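Local coordinates for protein beta-lactamase (Francisella tularensis subsp. tularensis, PDB 3P09) that probably hydrolyses the amide bond of beta-lactam antibiotics, as a class A beta-lactamase that would confer antibiotic resistance, at residues 119-124 with 205-211. Sequence-based numbering, arbitrary orientation.
Sequences NYAAIL and YLQDNNT
With CG beside the backbone N in both Tyr205 and Asn119 (chi1 -68° and -77°), the Tyr205 ring passes along the backbone of the 119-120 turn and the Asn119 amide reaches the phenol oxygen. The Asn119 backbone carbonyl carbon lies over one face of the ring. Asn119 CB packs 3.4 Å from Tyr205 CZ. The amide donates through ND2 to Tyr205 OH at 3.1 Å, nearly straight (162°), with the hydroxyl oxygen in the amide plane. Tyr205 OH also hydrogen-bonds Ser116 OG. Ile123 CG2 lies 3.4 Å from Tyr205 O, and CG1 packs on Tyr205 CB. The Tyr120 ring presents its edge to Asp208, with CE2 3.8 Å from OD2. Asp208 OD1 has its salt bridge with Lys204. Past the helix ends, Leu124 CD1 packs 3.7 Å from Asn209 CA. Two waters bridge the two segments. One donates to Ile123 O and hydrogen-bonds Thr211 OG1; OG1 also hydrogen-bonds Thr230 OG1 on strand 225-232. The other donates to Leu124 O (2.7 Å) and to Asn210 OD1. The contact joins helices 115-123 and 196-208 in the class A beta-lactamase fold, and Val71 of helix 66-80 touches Asn119, Ile123 and Tyr205. Leu206 touches residues of the probable SxxK active-site motif, so this packing probably borders the active site. Two partners grip the buried tyrosine hydroxyl, which should restrict the O-H direction and steady the ring. At the helix ends, water satisfies carbonyls through bridges to polar side chains.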
ATOM      1  N   ASN A 119      -9.312  -2.662  10.531  1.00 16.94           N
ATOM      2  CA  ASN A 119      -8.544  -3.080   9.365  1.00 17.58           C
ATOM      3  C   ASN A 119      -9.124  -2.478   8.100  1.00 19.49           C
ATOM      4  O   ASN A 119      -8.399  -1.949   7.271  1.00 19.21           O
ATOM      5  CB  ASN A 119      -8.545  -4.602   9.214  1.00 15.85           C
ATOM      6  CG  ASN A 119      -7.614  -5.292  10.176  1.00 18.98           C
ATOM      7  OD1 ASN A 119      -6.707  -4.676  10.744  1.00 18.22           O
ATOM      8  ND2 ASN A 119      -7.802  -6.596  10.335  1.00 18.43           N
ATOM      9  N   TYR A 120     -10.444  -2.601   7.948  1.00 17.64           N
ATOM     10  CA  TYR A 120     -11.140  -2.057   6.791  1.00 18.01           C
ATOM     11  C   TYR A 120     -10.867  -0.571   6.679  1.00 17.01           C
ATOM     12  O   TYR A 120     -10.523  -0.067   5.611  1.00 14.49           O
ATOM     13  CB  TYR A 120     -12.646  -2.348   6.924  1.00 20.02           C
ATOM     14  CG  TYR A 120     -13.536  -1.563   5.995  1.00 20.09           C
ATOM     15  CD1 TYR A 120     -14.098  -0.352   6.392  1.00 20.01           C
ATOM     16  CD2 TYR A 120     -13.834  -2.036   4.725  1.00 19.16           C
ATOM     17  CE1 TYR A 120     -14.936   0.369   5.537  1.00 19.32           C
ATOM     18  CE2 TYR A 120     -14.668  -1.316   3.865  1.00 24.52           C
ATOM     19  CZ  TYR A 120     -15.215  -0.121   4.279  1.00 21.74           C
ATOM     20  OH  TYR A 120     -16.045   0.588   3.418  1.00 24.53           O
ATOM     21  N   ALA A 121     -11.008   0.136   7.796  1.00 16.61           N
ATOM     22  CA  ALA A 121     -10.747   1.568   7.844  1.00 15.45           C
ATOM     23  C   ALA A 121      -9.313   1.904   7.428  1.00 17.00           C
ATOM     24  O   ALA A 121      -9.098   2.848   6.664  1.00 18.76           O
ATOM     25  CB  ALA A 121     -11.005   2.096   9.243  1.00 15.25           C
ATOM     26  N   ALA A 122      -8.344   1.150   7.955  1.00 18.87           N
ATOM     27  CA  ALA A 122      -6.930   1.387   7.658  1.00 20.31           C
ATOM     28  C   ALA A 122      -6.627   1.206   6.175  1.00 19.11           C
ATOM     29  O   ALA A 122      -5.869   1.985   5.587  1.00 19.54           O
ATOM     30  CB  ALA A 122      -6.029   0.476   8.498  1.00 17.31           C
ATOM     31  N   ILE A 123      -7.214   0.178   5.570  1.00 18.20           N
ATOM     32  CA  ILE A 123      -7.000  -0.065   4.141  1.00 16.29           C
ATOM     33  C   ILE A 123      -7.626   1.042   3.300  1.00 18.19           C
ATOM     34  O   ILE A 123      -7.147   1.364   2.217  1.00 17.42           O
ATOM     35  CB  ILE A 123      -7.555  -1.432   3.722  1.00 21.16           C
ATOM     36  CG1 ILE A 123      -6.744  -2.551   4.392  1.00 23.25           C
ATOM     37  CG2 ILE A 123      -7.551  -1.574   2.209  1.00 20.90           C
ATOM     38  CD1 ILE A 123      -5.228  -2.514   4.087  1.00 19.86           C
ATOM     39  N   LEU A 124      -8.696   1.631   3.816  1.00 18.58           N
ATOM     40  CA  LEU A 124      -9.277   2.811   3.206  1.00 20.74           C
ATOM     41  C   LEU A 124      -8.512   4.071   3.607  1.00 22.60           C
ATOM     42  O   LEU A 124      -8.958   5.189   3.331  1.00 19.80           O
ATOM     43  CB  LEU A 124     -10.753   2.944   3.587  1.00 21.36           C
ATOM     44  CG  LEU A 124     -11.709   2.325   2.569  1.00 21.10           C
ATOM     45  CD1 LEU A 124     -11.512   0.805   2.492  1.00 18.80           C
ATOM     46  CD2 LEU A 124     -13.142   2.682   2.916  1.00 22.51           C
ATOM     47  N   TYR A 205     -10.530  -6.703   1.804  1.00 19.00           N
ATOM     48  CA  TYR A 205     -10.230  -5.330   2.234  1.00 14.54           C
ATOM     49  C   TYR A 205      -9.674  -4.491   1.080  1.00 16.96           C
ATOM     50  O   TYR A 205     -10.069  -3.341   0.866  1.00 17.42           O
ATOM     51  CB  TYR A 205      -9.161  -5.297   3.326  1.00 15.76           C
ATOM     52  CG  TYR A 205      -9.500  -5.864   4.686  1.00 19.24           C
ATOM     53  CD1 TYR A 205     -10.719  -5.621   5.305  1.00 19.58           C
ATOM     54  CD2 TYR A 205      -8.547  -6.610   5.377  1.00 12.10           C
ATOM     55  CE1 TYR A 205     -10.986  -6.147   6.588  1.00 18.40           C
ATOM     56  CE2 TYR A 205      -8.795  -7.127   6.632  1.00 21.19           C
ATOM     57  CZ  TYR A 205     -10.006  -6.894   7.241  1.00 16.95           C
ATOM     58  OH  TYR A 205     -10.193  -7.445   8.501  1.00 20.13           O
ATOM     59  N   LEU A 206      -8.700  -5.050   0.375  1.00 17.07           N
ATOM     60  CA  LEU A 206      -8.041  -4.337  -0.715  1.00 18.14           C
ATOM     61  C   LEU A 206      -9.022  -4.007  -1.835  1.00 17.48           C
ATOM     62  O   LEU A 206      -8.962  -2.931  -2.449  1.00 18.60           O
ATOM     63  CB  LEU A 206      -6.901  -5.189  -1.265  1.00 19.47           C
ATOM     64  CG  LEU A 206      -5.667  -5.342  -0.378  1.00 22.25           C
ATOM     65  CD1 LEU A 206      -4.717  -6.294  -1.082  1.00 20.68           C
ATOM     66  CD2 LEU A 206      -5.000  -3.993  -0.096  1.00 21.55           C
ATOM     67  N   GLN A 207      -9.920  -4.947  -2.114  1.00 15.83           N
ATOM     68  CA  GLN A 207     -10.948  -4.735  -3.124  1.00 19.88           C
ATOM     69  C   GLN A 207     -12.002  -3.707  -2.716  1.00 24.03           C
ATOM     70  O   GLN A 207     -12.625  -3.078  -3.576  1.00 20.68           O
ATOM     71  CB  GLN A 207     -11.623  -6.063  -3.492  1.00 21.06           C
ATOM     72  CG  GLN A 207     -10.672  -7.041  -4.210  1.00 17.97           C
ATOM     73  CD  GLN A 207     -11.341  -8.352  -4.540  1.00 22.07           C
ATOM     74  OE1 GLN A 207     -12.340  -8.712  -3.933  1.00 22.69           O
ATOM     75  NE2 GLN A 207     -10.795  -9.074  -5.511  1.00 20.51           N
ATOM     76  N   ASP A 208     -12.212  -3.547  -1.414  1.00 20.35           N
ATOM     77  CA  ASP A 208     -13.166  -2.557  -0.915  1.00 20.12           C
ATOM     78  C   ASP A 208     -12.617  -1.133  -0.968  1.00 19.35           C
ATOM     79  O   ASP A 208     -13.368  -0.167  -0.805  1.00 21.73           O
ATOM     80  CB  ASP A 208     -13.554  -2.865   0.535  1.00 28.00           C
ATOM     81  CG  ASP A 208     -14.535  -4.010   0.653  1.00 33.87           C
ATOM     82  OD1 ASP A 208     -15.099  -4.435  -0.383  1.00 26.84           O
ATOM     83  OD2 ASP A 208     -14.747  -4.474   1.796  1.00 32.80           O
ATOM     84  N   ASN A 209     -11.306  -0.989  -1.150  1.00 20.79           N
ATOM     85  CA  ASN A 209     -10.685   0.332  -1.134  1.00 21.01           C
ATOM     86  C   ASN A 209     -11.186   1.244  -2.253  1.00 25.68           C
ATOM     87  O   ASN A 209     -11.356   0.805  -3.378  1.00 24.26           O
ATOM     88  CB  ASN A 209      -9.152   0.229  -1.227  1.00 20.83           C
ATOM     89  CG  ASN A 209      -8.486   1.593  -1.293  1.00 25.00           C
ATOM     90  OD1 ASN A 209      -7.582   1.828  -2.107  1.00 26.54           O
ATOM     91  ND2 ASN A 209      -8.953   2.514  -0.457  1.00 15.96           N
ATOM     92  N   ASN A 210     -11.375   2.522  -1.936  1.00 18.75           N
ATOM     93  CA  ASN A 210     -11.892   3.491  -2.890  1.00 32.09           C
ATOM     94  C   ASN A 210     -10.909   4.629  -3.226  1.00 34.15           C
ATOM     95  O   ASN A 210     -11.207   5.483  -4.051  1.00 34.25           O
ATOM     96  CB  ASN A 210     -13.220   4.081  -2.376  1.00 31.94           C
ATOM     97  CG  ASN A 210     -13.102   4.685  -0.966  1.00 38.19           C
ATOM     98  OD1 ASN A 210     -12.002   4.825  -0.417  1.00 25.66           O
ATOM     99  ND2 ASN A 210     -14.246   5.058  -0.384  1.00 43.53           N
ATOM    100  N   THR A 211      -9.740   4.646  -2.598  1.00 19.74           N
ATOM    101  CA  THR A 211      -8.841   5.797  -2.781  1.00 22.33           C
ATOM    102  C   THR A 211      -7.993   5.786  -4.056  1.00 25.87           C
ATOM    103  O   THR A 211      -7.415   6.807  -4.412  1.00 20.92           O
ATOM    104  CB  THR A 211      -7.878   5.981  -1.599  1.00 24.12           C
ATOM    105  OG1 THR A 211      -7.004   4.850  -1.527  1.00 19.12           O
ATOM    106  CG2 THR A 211      -8.658   6.147  -0.290  1.00 21.49           C
TER
HETATM  107  O   HOH W   1      -6.139   3.201   0.481  1.00 22.23           O
HETATM  108  O   HOH W   2     -11.160   6.227   2.058  1.00 23.80           O